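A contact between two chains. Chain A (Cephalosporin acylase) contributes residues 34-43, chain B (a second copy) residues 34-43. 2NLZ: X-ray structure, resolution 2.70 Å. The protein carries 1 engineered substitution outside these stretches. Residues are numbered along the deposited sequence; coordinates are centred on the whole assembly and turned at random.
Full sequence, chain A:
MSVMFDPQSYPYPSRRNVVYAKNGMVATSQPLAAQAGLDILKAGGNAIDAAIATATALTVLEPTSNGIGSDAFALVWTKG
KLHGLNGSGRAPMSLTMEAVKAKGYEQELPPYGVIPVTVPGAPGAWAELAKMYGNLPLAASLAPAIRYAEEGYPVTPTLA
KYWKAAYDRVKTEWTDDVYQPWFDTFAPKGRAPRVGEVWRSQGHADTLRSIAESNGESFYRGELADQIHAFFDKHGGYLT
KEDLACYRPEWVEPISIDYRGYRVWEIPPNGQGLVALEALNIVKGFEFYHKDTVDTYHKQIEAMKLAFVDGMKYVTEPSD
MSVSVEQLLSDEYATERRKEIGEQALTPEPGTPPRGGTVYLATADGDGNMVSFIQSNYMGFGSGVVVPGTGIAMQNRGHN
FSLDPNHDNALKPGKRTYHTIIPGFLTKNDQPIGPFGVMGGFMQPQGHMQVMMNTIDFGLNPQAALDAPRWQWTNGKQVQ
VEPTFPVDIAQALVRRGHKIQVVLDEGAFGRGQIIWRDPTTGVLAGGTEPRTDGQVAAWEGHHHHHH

Chain A, residues 34-43: AQAGLDILKA
Chain B, residues 34-43: AQAGLDILKA

How do the two backbones meet? Each copy contributes a helix, residues 34 to 42, that begins earlier in the chain and is held by i-to-i+4 hydrogen bonds such as A:Asp39 N to A:Gln35 O, 2.9 Å; A:Ala43 and B:Ala43 are the first residues to leave helical phi/psi. The axes come no closer than 13.4 Å and their N-to-C directions make an angle of 79° (signed crossing -79°), so side chains must bridge the gap. Like faces like: A:Gln35 CA lies 9.6 Å from B:Gln35 CA, and A:Asp39 CA 10.0 Å from B:Asp39 CA.

What carries the charge across? Two reciprocal salt bridges do. B:Lys42 NZ donates to A:Asp39 OD2 at 3.0 Å and weakly to A:Asp39 OD1 at 3.1 Å; A:Lys42 NZ does the same with B:Asp39 OD2 at 3.0 Å and, weakly, B:Asp39 OD1 at 3.1 Å. Lysine has the reach for this wide spacing: CA-to-CB points toward the other helix, chi1 sits near -110°, between wells, chi2 and chi3 are t, and chi4 is near 150°. In each aspartate the CA-to-CB bond points sideways, chi1 is m, and the carboxylate end comes nearer the partner, offering both oxygens to the ammonium.

What fills the middle? In the buried A:Gln35 and B:Gln35 the CA-to-CB bond points toward the other helix, with chi1 t, chi2 p and chi3 near 10°; glutamine is long enough for the two ends to meet.

Where do nonpolar groups enter? In A:Leu38 and B:Leu38, both buried, the CA-to-CB bond points toward the other helix, chi1 is near -105° and chi2 p. A leucine methyl, CD2, lies close to the end of each glutamine across the contact. In A:Ala36 and B:Ala36 that bond points away, and neither makes contact. Altogether 286 Å² is buried, counting both sides.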

# COMPACT_ATOMS: atom_id res chain seq x y z
N ALA A 34 -2.48 -25.18 -20.88
CA ALA A 34 -1.14 -24.79 -21.26
C ALA A 34 -0.27 -26.02 -21.44
O ALA A 34 0.55 -26.09 -22.35
CB ALA A 34 -0.55 -23.86 -20.23
N GLN A 35 -0.49 -27.00 -20.57
CA GLN A 35 0.23 -28.27 -20.61
C GLN A 35 -0.02 -29.05 -21.91
O GLN A 35 0.91 -29.61 -22.49
CB GLN A 35 -0.12 -29.11 -19.38
CG GLN A 35 0.87 -30.23 -19.06
CD GLN A 35 2.23 -29.73 -18.59
OE1 GLN A 35 2.43 -28.54 -18.32
NE2 GLN A 35 3.18 -30.64 -18.49
N ALA A 36 -1.27 -29.07 -22.34
CA ALA A 36 -1.62 -29.69 -23.62
C ALA A 36 -0.80 -29.13 -24.81
O ALA A 36 -0.20 -29.91 -25.56
CB ALA A 36 -3.13 -29.55 -23.88
N GLY A 37 -0.76 -27.81 -24.96
CA GLY A 37 -0.01 -27.16 -26.04
C GLY A 37 1.49 -27.44 -25.98
O GLY A 37 2.16 -27.52 -27.01
N LEU A 38 2.00 -27.59 -24.76
CA LEU A 38 3.37 -28.01 -24.54
C LEU A 38 3.58 -29.44 -25.00
O LEU A 38 4.58 -29.75 -25.66
CB LEU A 38 3.72 -27.88 -23.06
CG LEU A 38 4.61 -26.71 -22.65
CD1 LEU A 38 4.22 -25.41 -23.32
CD2 LEU A 38 4.56 -26.59 -21.15
N ASP A 39 2.64 -30.32 -24.66
CA ASP A 39 2.71 -31.72 -25.06
C ASP A 39 2.68 -31.85 -26.57
O ASP A 39 3.31 -32.75 -27.14
CB ASP A 39 1.57 -32.52 -24.44
CG ASP A 39 1.73 -32.71 -22.95
OD1 ASP A 39 0.77 -33.17 -22.31
OD2 ASP A 39 2.81 -32.42 -22.40
N ILE A 40 1.96 -30.95 -27.22
CA ILE A 40 1.86 -30.98 -28.67
C ILE A 40 3.15 -30.46 -29.31
O ILE A 40 3.64 -31.01 -30.30
CB ILE A 40 0.57 -30.29 -29.16
CG1 ILE A 40 -0.50 -31.34 -29.43
CG2 ILE A 40 0.79 -29.53 -30.43
CD1 ILE A 40 -0.96 -32.11 -28.22
N LEU A 41 3.72 -29.41 -28.72
CA LEU A 41 5.02 -28.92 -29.11
C LEU A 41 6.06 -30.03 -28.98
O LEU A 41 6.87 -30.23 -29.89
CB LEU A 41 5.41 -27.71 -28.27
CG LEU A 41 5.36 -26.26 -28.79
CD1 LEU A 41 4.45 -26.05 -29.98
CD2 LEU A 41 4.91 -25.37 -27.65
N LYS A 42 6.03 -30.75 -27.87
CA LYS A 42 6.87 -31.93 -27.66
C LYS A 42 6.74 -32.97 -28.76
O LYS A 42 7.75 -33.47 -29.26
CB LYS A 42 6.52 -32.59 -26.33
CG LYS A 42 7.59 -32.48 -25.26
CD LYS A 42 7.06 -32.97 -23.92
CE LYS A 42 7.95 -32.50 -22.78
NZ LYS A 42 7.18 -32.26 -21.54
N ALA A 43 5.51 -33.30 -29.14
CA ALA A 43 5.28 -34.32 -30.16
C ALA A 43 5.49 -33.81 -31.60
O ALA A 43 4.99 -34.42 -32.55
CB ALA A 43 3.88 -34.93 -29.99
N ALA B 34 10.46 -28.66 -12.89
CA ALA B 34 9.12 -29.12 -12.51
C ALA B 34 8.54 -30.00 -13.62
O ALA B 34 7.87 -31.01 -13.35
CB ALA B 34 8.19 -27.94 -12.23
N GLN B 35 8.85 -29.61 -14.85
CA GLN B 35 8.41 -30.29 -16.06
C GLN B 35 9.03 -31.68 -16.14
O GLN B 35 8.37 -32.63 -16.55
CB GLN B 35 8.77 -29.43 -17.28
CG GLN B 35 8.04 -29.77 -18.57
CD GLN B 35 6.57 -29.38 -18.56
OE1 GLN B 35 6.10 -28.65 -17.70
NE2 GLN B 35 5.84 -29.88 -19.54
N ALA B 36 10.29 -31.80 -15.74
CA ALA B 36 10.95 -33.11 -15.67
C ALA B 36 10.23 -34.08 -14.73
O ALA B 36 10.00 -35.24 -15.08
CB ALA B 36 12.40 -32.97 -15.26
N GLY B 37 9.86 -33.60 -13.55
CA GLY B 37 9.13 -34.42 -12.58
C GLY B 37 7.77 -34.85 -13.10
O GLY B 37 7.29 -35.96 -12.80
N LEU B 38 7.14 -33.97 -13.86
CA LEU B 38 5.85 -34.26 -14.47
C LEU B 38 5.99 -35.33 -15.53
O LEU B 38 5.15 -36.22 -15.65
CB LEU B 38 5.25 -33.01 -15.09
CG LEU B 38 4.12 -32.34 -14.33
CD1 LEU B 38 4.35 -32.34 -12.83
CD2 LEU B 38 3.94 -30.94 -14.88
N ASP B 39 7.07 -35.23 -16.30
CA ASP B 39 7.34 -36.15 -17.40
C ASP B 39 7.61 -37.55 -16.89
O ASP B 39 7.34 -38.53 -17.59
CB ASP B 39 8.54 -35.67 -18.23
CG ASP B 39 8.20 -34.53 -19.16
OD1 ASP B 39 9.11 -34.06 -19.86
OD2 ASP B 39 7.02 -34.10 -19.19
N ILE B 40 8.14 -37.64 -15.68
CA ILE B 40 8.45 -38.92 -15.07
C ILE B 40 7.20 -39.52 -14.45
O ILE B 40 6.97 -40.72 -14.56
CB ILE B 40 9.62 -38.80 -14.08
CG1 ILE B 40 10.89 -39.29 -14.75
CG2 ILE B 40 9.38 -39.61 -12.84
CD1 ILE B 40 11.39 -38.39 -15.84
N LEU B 41 6.39 -38.66 -13.83
CA LEU B 41 5.06 -39.04 -13.37
C LEU B 41 4.25 -39.67 -14.53
O LEU B 41 3.62 -40.73 -14.34
CB LEU B 41 4.34 -37.83 -12.78
CG LEU B 41 4.11 -37.65 -11.26
CD1 LEU B 41 5.09 -38.42 -10.38
CD2 LEU B 41 4.17 -36.18 -10.91
N LYS B 42 4.29 -39.01 -15.70
CA LYS B 42 3.68 -39.49 -16.95
C LYS B 42 4.17 -40.88 -17.32
O LYS B 42 3.37 -41.77 -17.58
CB LYS B 42 3.99 -38.54 -18.12
CG LYS B 42 2.80 -37.73 -18.61
CD LYS B 42 3.24 -36.58 -19.53
CE LYS B 42 2.11 -35.55 -19.72
NZ LYS B 42 2.62 -34.17 -19.98
N ALA B 43 5.49 -41.05 -17.32
CA ALA B 43 6.11 -42.32 -17.71
C ALA B 43 6.02 -43.39 -16.62
O ALA B 43 6.79 -44.36 -16.63
CB ALA B 43 7.55 -42.11 -18.17